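Local coordinates for protein NADP-dependent alcohol dehydrogenase (Entamoeba histolytica, PDB 2OUI) that catalyses the NADP-dependent interconversion of alcohols with aldehydes or ketones, a reaction that in this family takes place at a catalytic zinc, at residues L32-C37 against G118-V123; E60-I65 against E143-L148; K318-R323 against K346-I351. The protein carries 1 engineered substitution. All coordinates share one frame; numbering follows the deposited sequence. Where two conformers were deposited one is given.

Interaction 1: residues L32-C37 against G118-V123; sequences LALAPC and GVFSEV. With ZN (zinc ion), chain E.
The branched end of L34 settles against V119 and F120 rather than meeting either tip to tip: in both pairs the side chains slide past one another in opposite directions. With CG anti to the carbonyl carbon (chi1 -68°), L34 turns CD2 mainly to V119 and CD1 mainly to the F120 ring. CD2 sits 3.6 Å from V119 O and also touches the CG2 methyl of V119 at 3.7 Å, while CD1 comes obliquely to the phenyl ring, 3.9 Å from F120 CD1.

The far end of that ring runs on alongside the 32-37 backbone. F120 CZ lies 3.5 Å from A35 O and 3.9 Å from P36 CA, both of them at the rim and near the ring plane, so the aromatic edge faces the carbonyl and the proline backbone. F120 is the centre of an inverse gamma turn in the loop that leads into strand 124-126. Opposite it, strand 27-34 of the GroES-like domain is ending, after a classic beta bulge in which L32 and A33 both face V62 of the next strand. No hydrogen bond joins the two segments; their contact is apolar and buried. V330 of helix 329-339 also packs on L34 and F120, and A333 and M337 of the same helix pack on P36.

Just past P36 the chain reaches the metal. C37 is the N-cap of helix 38-46, and its SG, anti to the backbone N (chi1 -170°), binds zinc at 2.2 Å together with H59 and D150.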
loop_
_atom_site.group_PDB
_atom_site.type_symbol
_atom_site.label_atom_id
_atom_site.label_comp_id
_atom_site.label_asym_id
_atom_site.label_seq_id
_atom_site.Cartn_x
_atom_site.Cartn_y
_atom_site.Cartn_z
ATOM N N LEU A 32 -16.772 3.833 -34.686
ATOM C CA LEU A 32 -15.790 3.909 -35.779
ATOM C C LEU A 32 -14.951 2.641 -35.859
ATOM O O LEU A 32 -14.515 2.265 -36.919
ATOM C CB LEU A 32 -14.838 5.081 -35.572
ATOM C CG LEU A 32 -15.403 6.504 -35.602
ATOM C CD1 LEU A 32 -14.268 7.456 -35.297
ATOM C CD2 LEU A 32 -16.027 6.795 -36.959
ATOM N N ALA A 33 -14.706 2.000 -34.720
ATOM C CA ALA A 33 -14.048 0.697 -34.729
ATOM C C ALA A 33 -14.587 -0.086 -33.537
ATOM O O ALA A 33 -14.830 0.488 -32.470
ATOM C CB ALA A 33 -12.516 0.836 -34.675
ATOM N N LEU A 34 -14.841 -1.376 -33.754
ATOM C CA LEU A 34 -15.461 -2.228 -32.728
ATOM C C LEU A 34 -14.714 -3.534 -32.640
ATOM O O LEU A 34 -14.160 -3.978 -33.641
ATOM C CB LEU A 34 -16.916 -2.557 -33.138
ATOM C CG LEU A 34 -17.896 -1.367 -33.140
ATOM C CD1 LEU A 34 -19.237 -1.790 -33.747
ATOM C CD2 LEU A 34 -18.097 -0.775 -31.725
ATOM N N ALA A 35 -14.731 -4.166 -31.470
ATOM C CA ALA A 35 -14.174 -5.528 -31.339
ATOM C C ALA A 35 -15.092 -6.379 -30.456
ATOM O O ALA A 35 -15.714 -5.845 -29.536
ATOM C CB ALA A 35 -12.773 -5.476 -30.742
ATOM N N PRO A 36 -15.188 -7.690 -30.737
ATOM C CA PRO A 36 -15.938 -8.624 -29.887
ATOM C C PRO A 36 -15.069 -9.220 -28.782
ATOM O O PRO A 36 -13.831 -9.213 -28.887
ATOM C CB PRO A 36 -16.315 -9.726 -30.855
ATOM C CG PRO A 36 -15.083 -9.820 -31.740
ATOM C CD PRO A 36 -14.583 -8.381 -31.891
ATOM N N CYS A 37 -15.716 -9.727 -27.731
ATOM C CA CYS A 37 -15.010 -10.214 -26.546
ATOM C C CYS A 37 -15.519 -11.585 -26.185
ATOM O O CYS A 37 -16.695 -11.854 -26.301
ATOM C CB CYS A 37 -15.267 -9.277 -25.354
ATOM S SG CYS A 37 -14.186 -9.682 -23.940
ATOM N N GLY A 118 -24.968 -2.280 -25.199
ATOM C CA GLY A 118 -23.545 -2.061 -25.474
ATOM C C GLY A 118 -23.325 -1.320 -26.780
ATOM O O GLY A 118 -24.200 -0.586 -27.223
ATOM N N VAL A 119 -22.155 -1.527 -27.366
ATOM C CA VAL A 119 -21.621 -0.668 -28.412
ATOM C C VAL A 119 -21.890 -1.174 -29.827
ATOM O O VAL A 119 -21.547 -0.480 -30.805
ATOM C CB VAL A 119 -20.094 -0.371 -28.200
ATOM C CG1 VAL A 119 -19.860 0.332 -26.852
ATOM C CG2 VAL A 119 -19.243 -1.632 -28.317
ATOM N N PHE A 120 -22.490 -2.364 -29.969
ATOM C CA PHE A 120 -22.756 -2.923 -31.317
ATOM C C PHE A 120 -24.050 -2.368 -31.911
ATOM O O PHE A 120 -24.946 -3.117 -32.278
ATOM C CB PHE A 120 -22.815 -4.460 -31.321
ATOM C CG PHE A 120 -21.491 -5.142 -30.993
ATOM C CD1 PHE A 120 -20.288 -4.447 -31.037
ATOM C CD2 PHE A 120 -21.468 -6.510 -30.706
ATOM C CE1 PHE A 120 -19.077 -5.090 -30.763
ATOM C CE2 PHE A 120 -20.270 -7.158 -30.425
ATOM C CZ PHE A 120 -19.071 -6.461 -30.460
ATOM N N SER A 121 -24.143 -1.049 -32.009
ATOM C CA SER A 121 -25.330 -0.445 -32.612
ATOM C C SER A 121 -24.932 0.848 -33.289
ATOM O O SER A 121 -23.808 1.337 -33.133
ATOM C CB SER A 121 -26.434 -0.208 -31.559
ATOM O OG SER A 121 -25.980 0.593 -30.468
ATOM N N GLU A 122 -25.849 1.393 -34.071
ATOM C CA GLU A 122 -25.557 2.602 -34.834
ATOM C C GLU A 122 -25.221 3.818 -33.981
ATOM O O GLU A 122 -24.477 4.706 -34.430
ATOM C CB GLU A 122 -26.750 2.925 -35.733
ATOM C CG GLU A 122 -27.059 1.827 -36.751
ATOM C CD GLU A 122 -28.191 2.235 -37.647
ATOM O OE1 GLU A 122 -29.341 1.830 -37.379
ATOM O OE2 GLU A 122 -27.917 2.995 -38.591
ATOM N N VAL A 123 -25.813 3.892 -32.788
ATOM C CA VAL A 123 -25.530 4.935 -31.809
ATOM C C VAL A 123 -25.613 4.239 -30.463
ATOM O O VAL A 123 -26.466 3.377 -30.266
ATOM C CB VAL A 123 -26.613 6.070 -31.853
ATOM C CG1 VAL A 123 -26.395 7.096 -30.740
ATOM C CG2 VAL A 123 -26.642 6.773 -33.205
HETATM ZN ZN ZN E . -14.647 -7.899 -22.671
#

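Interaction 2: residues E60-I65 against E143-L148; sequences EAVGQI and EDAVML
Two peptide planes, E60-A61 and A145-V146, are each covered on one face by a valine methyl from the other segment. V146 CG2 stands over the plane of the E60-A61 peptide, 3.6 Å from both E60 C and A61 N. V62 CG2 stands over the second, 3.6 Å from V146 N, and reaches on to touch A145 CB at 3.7 Å. The two valines therefore pack reciprocally, each on its partner's backbone, with V62 CG2 also 4.0 Å from V146 CB. Side-chain torsions put the methyls there: V146 CG2 is anti to its own backbone N, which leaves CG1 in the crowded position between N and the carbonyl carbon (chi1 73°).

The other flat group, the carboxylate of E60, meets 143-148 through a water. The water donates to E60 OE1 at 2.6 Å and to V146 O at 2.7 Å, spanning a gap that no direct hydrogen bond crosses. OE1 also forms a salt bridge with K346, so two partners grip the one oxygen, and the E60 side chain comes within about 4 Å of the bound zinc.

Around V146 the chain makes a type I turn from A145 to L148, carrying it from helix 142-145 toward helix 148-161. Strand 61-68 is hydrogen-bonded on one flank to L32 and A33 and on the other to V81 and V83. V348 of strand 346-350 touches V146 and M147, while L148 packs on L305, A306 and I309 of helix 298-310, leaving the turn lodged between the sheet and that helix.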
loop_
_atom_site.group_PDB
_atom_site.type_symbol
_atom_site.label_atom_id
_atom_site.label_comp_id
_atom_site.label_asym_id
_atom_site.label_seq_id
_atom_site.Cartn_x
_atom_site.Cartn_y
_atom_site.Cartn_z
ATOM N N GLU A 60 -16.371 -2.740 -26.573
ATOM C CA GLU A 60 -15.073 -2.277 -27.020
ATOM C C GLU A 60 -15.296 -1.432 -28.273
ATOM O O GLU A 60 -15.681 -1.963 -29.304
ATOM C CB GLU A 60 -14.200 -3.482 -27.367
ATOM C CG GLU A 60 -13.797 -4.286 -26.132
ATOM C CD GLU A 60 -13.257 -5.659 -26.477
ATOM O OE1 GLU A 60 -12.014 -5.783 -26.589
ATOM O OE2 GLU A 60 -14.078 -6.593 -26.679
ATOM N N ALA A 61 -15.064 -0.125 -28.147
ATOM C CA ALA A 61 -15.337 0.825 -29.251
ATOM C C ALA A 61 -14.386 2.003 -29.215
ATOM O O ALA A 61 -14.002 2.467 -28.145
ATOM C CB ALA A 61 -16.760 1.363 -29.152
ATOM N N VAL A 62 -14.048 2.488 -30.406
ATOM C CA VAL A 62 -13.563 3.861 -30.634
ATOM C C VAL A 62 -14.732 4.478 -31.400
ATOM O O VAL A 62 -15.304 3.828 -32.273
ATOM C CB VAL A 62 -12.291 3.872 -31.496
ATOM C CG1 VAL A 62 -11.994 5.269 -32.068
ATOM C CG2 VAL A 62 -11.106 3.346 -30.667
ATOM N N GLY A 63 -15.132 5.687 -31.034
ATOM C CA GLY A 63 -16.355 6.218 -31.608
ATOM C C GLY A 63 -16.274 7.698 -31.850
ATOM O O GLY A 63 -15.242 8.323 -31.617
ATOM N N GLN A 64 -17.365 8.240 -32.362
ATOM C CA GLN A 64 -17.446 9.662 -32.661
ATOM C C GLN A 64 -18.689 10.232 -31.981
ATOM O O GLN A 64 -19.793 9.674 -32.102
ATOM C CB GLN A 64 -17.504 9.846 -34.191
ATOM C CG GLN A 64 -17.442 11.303 -34.613
ATOM C CD GLN A 64 -17.289 11.463 -36.116
ATOM O OE1 GLN A 64 -17.869 10.692 -36.896
ATOM N NE2 GLN A 64 -16.545 12.495 -36.533
ATOM N N ILE A 65 -18.532 11.338 -31.255
ATOM C CA ILE A 65 -19.679 12.004 -30.604
ATOM C C ILE A 65 -20.702 12.535 -31.606
ATOM O O ILE A 65 -20.336 13.278 -32.510
ATOM C CB ILE A 65 -19.216 13.198 -29.733
ATOM C CG1 ILE A 65 -18.045 12.784 -28.828
ATOM C CG2 ILE A 65 -20.394 13.791 -28.924
ATOM C CD1 ILE A 65 -18.399 11.772 -27.787
ATOM N N GLU A 143 -8.109 1.199 -34.900
ATOM C CA GLU A 143 -8.074 -0.244 -34.672
ATOM C C GLU A 143 -7.114 -0.597 -33.540
ATOM O O GLU A 143 -7.402 -1.479 -32.718
ATOM C CB GLU A 143 -7.693 -0.984 -35.956
ATOM C CG GLU A 143 -8.691 -0.790 -37.082
ATOM C CD GLU A 143 -8.361 0.373 -38.047
ATOM O OE1 GLU A 143 -7.705 1.368 -37.639
ATOM O OE2 GLU A 143 -8.793 0.288 -39.226
ATOM N N ASP A 144 -5.990 0.109 -33.457
ATOM C CA ASP A 144 -5.077 -0.099 -32.323
ATOM C C ASP A 144 -5.668 0.441 -31.021
ATOM O O ASP A 144 -5.477 -0.138 -29.942
ATOM C CB ASP A 144 -3.719 0.562 -32.586
ATOM C CG ASP A 144 -2.930 -0.123 -33.691
ATOM O OD1 ASP A 144 -3.365 -1.190 -34.193
ATOM O OD2 ASP A 144 -1.859 0.423 -34.054
ATOM N N ALA A 145 -6.382 1.564 -31.111
ATOM C CA ALA A 145 -6.952 2.179 -29.909
ATOM C C ALA A 145 -8.094 1.364 -29.300
ATOM O O ALA A 145 -8.315 1.439 -28.083
ATOM C CB ALA A 145 -7.418 3.596 -30.208
ATOM N N VAL A 146 -8.836 0.614 -30.126
ATOM C CA VAL A 146 -9.977 -0.158 -29.602
ATOM C C VAL A 146 -9.518 -1.283 -28.657
ATOM O O VAL A 146 -10.299 -1.785 -27.820
ATOM C CB VAL A 146 -10.924 -0.680 -30.714
ATOM C CG1 VAL A 146 -10.291 -1.826 -31.494
ATOM C CG2 VAL A 146 -12.261 -1.076 -30.107
ATOM N N MET A 147 -8.242 -1.655 -28.777
ATOM C CA MET A 147 -7.647 -2.634 -27.848
ATOM C C MET A 147 -7.466 -2.075 -26.448
ATOM O O MET A 147 -7.338 -2.844 -25.492
ATOM C CB MET A 147 -6.291 -3.118 -28.373
ATOM C CG MET A 147 -6.337 -3.799 -29.746
ATOM S SD MET A 147 -7.318 -5.311 -29.788
ATOM C CE MET A 147 -8.838 -4.766 -30.531
ATOM N N LEU A 148 -7.437 -0.750 -26.324
ATOM C CA LEU A 148 -7.380 -0.078 -25.005
ATOM C C LEU A 148 -8.634 -0.268 -24.137
ATOM O O LEU A 148 -8.539 -0.307 -22.928
ATOM C CB LEU A 148 -7.092 1.428 -25.176
ATOM C CG LEU A 148 -5.740 1.822 -25.777
ATOM C CD1 LEU A 148 -5.720 3.286 -26.185
ATOM C CD2 LEU A 148 -4.583 1.489 -24.797
HETATM O O HOH W 1 -10.411 -3.833 -26.042
#

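Interaction 3: residues K318-R323 against K346-I351; sequences KLITHR and KPVVRI
Parallel pairing of I320-R323 with K346-V348 joins the two strands of a beta-alpha-beta unit whose connecting helix is 329-339. Two backbone bonds hold the pair: T321 N gives to K346 O at 3.0 Å (163° at the hydrogen), and V348 N gives to H322 O at 2.9 Å. Between them the register slips by one residue, a beta bulge: I320 stands opposite K346, but H322 already opposite P347. At this step H322 N is buried without a partner in the model. H322 CB and P347 CB meet at 3.9 Å on one face of the sheet; R323 and V348 point to the other.

Around the bulge, T321 OG1 shares a 2.8 Å hydrogen bond with H322 ND1, in the plane of the imidazole, and bonds to I345 N as well. Helix 329-339 covers the proline face through A333 and M337, and L336 touches H322. The K346 side chain, bent at chi2 (76°), leaves the strand pair, and its NZ hydrogen-bonds to P36 O. The R323 chain runs back extended until I320 CG2 lies 3.6 Å above the centre of the guanidinium plane.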
loop_
_atom_site.group_PDB
_atom_site.type_symbol
_atom_site.label_atom_id
_atom_site.label_comp_id
_atom_site.label_asym_id
_atom_site.label_seq_id
_atom_site.Cartn_x
_atom_site.Cartn_y
_atom_site.Cartn_z
ATOM N N LYS A 318 -0.351 -6.168 -32.799
ATOM C CA LYS A 318 -0.060 -7.615 -32.814
ATOM C C LYS A 318 -1.254 -8.457 -32.364
ATOM O O LYS A 318 -1.268 -9.661 -32.581
ATOM C CB LYS A 318 1.110 -7.953 -31.890
ATOM C CG LYS A 318 2.460 -7.399 -32.300
ATOM C CD LYS A 318 3.457 -7.792 -31.178
ATOM C CE LYS A 318 4.479 -6.715 -30.863
ATOM N NZ LYS A 318 5.474 -6.644 -31.966
ATOM N N LEU A 319 -2.222 -7.831 -31.692
ATOM C CA LEU A 319 -3.418 -8.526 -31.226
ATOM C C LEU A 319 -4.428 -8.750 -32.339
ATOM O O LEU A 319 -5.303 -9.593 -32.218
ATOM C CB LEU A 319 -4.120 -7.723 -30.121
ATOM C CG LEU A 319 -3.357 -7.507 -28.813
ATOM C CD1 LEU A 319 -4.152 -6.602 -27.852
ATOM C CD2 LEU A 319 -3.060 -8.848 -28.163
ATOM N N ILE A 320 -4.329 -7.962 -33.399
ATOM C CA ILE A 320 -5.372 -7.942 -34.434
ATOM C C ILE A 320 -5.082 -8.994 -35.498
ATOM O O ILE A 320 -4.111 -8.884 -36.271
ATOM C CB ILE A 320 -5.468 -6.557 -35.087
ATOM C CG1 ILE A 320 -5.793 -5.479 -34.041
ATOM C CG2 ILE A 320 -6.532 -6.555 -36.222
ATOM C CD1 ILE A 320 -5.636 -4.054 -34.572
ATOM N N THR A 321 -5.944 -9.996 -35.577
ATOM C CA THR A 321 -5.737 -11.082 -36.542
ATOM C C THR A 321 -6.733 -11.077 -37.700
ATOM O O THR A 321 -6.479 -11.672 -38.733
ATOM C CB THR A 321 -5.820 -12.447 -35.862
ATOM O OG1 THR A 321 -7.020 -12.510 -35.072
ATOM C CG2 THR A 321 -4.592 -12.653 -34.957
ATOM N N HIS A 322 -7.875 -10.435 -37.499
ATOM C CA HIS A 322 -8.970 -10.459 -38.466
ATOM C C HIS A 322 -9.526 -9.050 -38.557
ATOM O O HIS A 322 -9.793 -8.424 -37.530
ATOM C CB HIS A 322 -10.086 -11.376 -37.978
ATOM C CG HIS A 322 -9.727 -12.827 -37.961
ATOM N ND1 HIS A 322 -8.941 -13.388 -36.976
ATOM C CD2 HIS A 322 -10.072 -13.838 -38.791
ATOM C CE1 HIS A 322 -8.803 -14.681 -37.213
ATOM N NE2 HIS A 322 -9.475 -14.978 -38.312
ATOM N N ARG A 323 -9.715 -8.561 -39.779
ATOM C CA ARG A 323 -10.221 -7.213 -40.009
ATOM C C ARG A 323 -11.457 -7.245 -40.909
ATOM O O ARG A 323 -11.426 -7.875 -41.976
ATOM C CB ARG A 323 -9.133 -6.344 -40.646
ATOM C CG ARG A 323 -7.941 -6.071 -39.733
ATOM C CD ARG A 323 -6.815 -5.350 -40.474
ATOM N NE ARG A 323 -5.551 -5.396 -39.727
ATOM C CZ ARG A 323 -5.148 -4.458 -38.873
ATOM N NH1 ARG A 323 -5.907 -3.383 -38.634
ATOM N NH2 ARG A 323 -3.986 -4.594 -38.241
ATOM N N LYS A 346 -7.669 -11.425 -31.908
ATOM C CA LYS A 346 -8.737 -10.438 -31.754
ATOM C C LYS A 346 -9.165 -9.893 -33.126
ATOM O O LYS A 346 -8.321 -9.477 -33.902
ATOM C CB LYS A 346 -8.210 -9.320 -30.847
ATOM C CG LYS A 346 -9.235 -8.422 -30.256
ATOM C CD LYS A 346 -9.983 -9.063 -29.112
ATOM C CE LYS A 346 -10.913 -8.009 -28.548
ATOM N NZ LYS A 346 -11.729 -8.509 -27.408
ATOM N N PRO A 347 -10.470 -9.958 -33.453
ATOM C CA PRO A 347 -10.965 -9.287 -34.652
ATOM C C PRO A 347 -11.320 -7.831 -34.369
ATOM O O PRO A 347 -11.609 -7.450 -33.223
ATOM C CB PRO A 347 -12.245 -10.057 -34.995
ATOM C CG PRO A 347 -12.424 -11.109 -33.897
ATOM C CD PRO A 347 -11.554 -10.669 -32.749
ATOM N N VAL A 348 -11.263 -7.015 -35.409
ATOM C CA VAL A 348 -11.737 -5.640 -35.323
ATOM C C VAL A 348 -12.598 -5.325 -36.528
ATOM O O VAL A 348 -12.381 -5.838 -37.626
ATOM C CB VAL A 348 -10.614 -4.574 -35.217
ATOM C CG1 VAL A 348 -9.982 -4.603 -33.860
ATOM C CG2 VAL A 348 -9.572 -4.732 -36.316
ATOM N N VAL A 349 -13.602 -4.492 -36.302
ATOM C CA VAL A 349 -14.500 -4.079 -37.358
ATOM C C VAL A 349 -14.380 -2.569 -37.484
ATOM O O VAL A 349 -14.497 -1.868 -36.504
ATOM C CB VAL A 349 -15.958 -4.422 -36.994
ATOM C CG1 VAL A 349 -16.925 -3.931 -38.078
ATOM C CG2 VAL A 349 -16.117 -5.936 -36.791
ATOM N N ARG A 350 -14.177 -2.083 -38.705
ATOM C CA ARG A 350 -14.096 -0.657 -38.970
ATOM C C ARG A 350 -15.403 -0.215 -39.625
ATOM O O ARG A 350 -15.929 -0.902 -40.505
ATOM C CB ARG A 350 -12.879 -0.358 -39.859
ATOM C CG ARG A 350 -12.487 1.123 -39.994
ATOM C CD ARG A 350 -11.895 1.778 -38.697
ATOM N NE ARG A 350 -11.315 3.093 -39.009
ATOM C CZ ARG A 350 -12.016 4.207 -39.235
ATOM N NH1 ARG A 350 -13.350 4.222 -39.163
ATOM N NH2 ARG A 350 -11.377 5.330 -39.542
ATOM N N ILE A 351 -15.938 0.916 -39.162
ATOM C CA ILE A 351 -17.179 1.481 -39.692
ATOM C C ILE A 351 -16.903 2.911 -40.169
ATOM O O ILE A 351 -16.302 3.707 -39.451
ATOM C CB ILE A 351 -18.318 1.522 -38.631
ATOM C CG1 ILE A 351 -18.620 0.134 -38.042
ATOM C CG2 ILE A 351 -19.602 2.090 -39.240
ATOM C CD1 ILE A 351 -17.814 -0.195 -36.814
#

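How the interactions relate
Each contact has at least one segment on the same mixed sheet, with strand 27-34 in the middle: A33 O accepts from V62 N of interaction 2 at 3.0 Å, and L34 O accepts from V349 N of interaction 3 at 2.8 Å. The centres of interactions 1 and 2 are about 9 Å apart, and those of 1 and 3 about 12 Å. All three reach the neighbourhood of the zinc: interaction 1 supplies the ligand C37, whose CB packs 3.2 Å from E60 OE2 of interaction 2. K346 of interaction 3, its side chain about 6 Å from the metal, ties the others together, with NZ 2.7 Å from P36 O and 2.9 Å from E60 OE1.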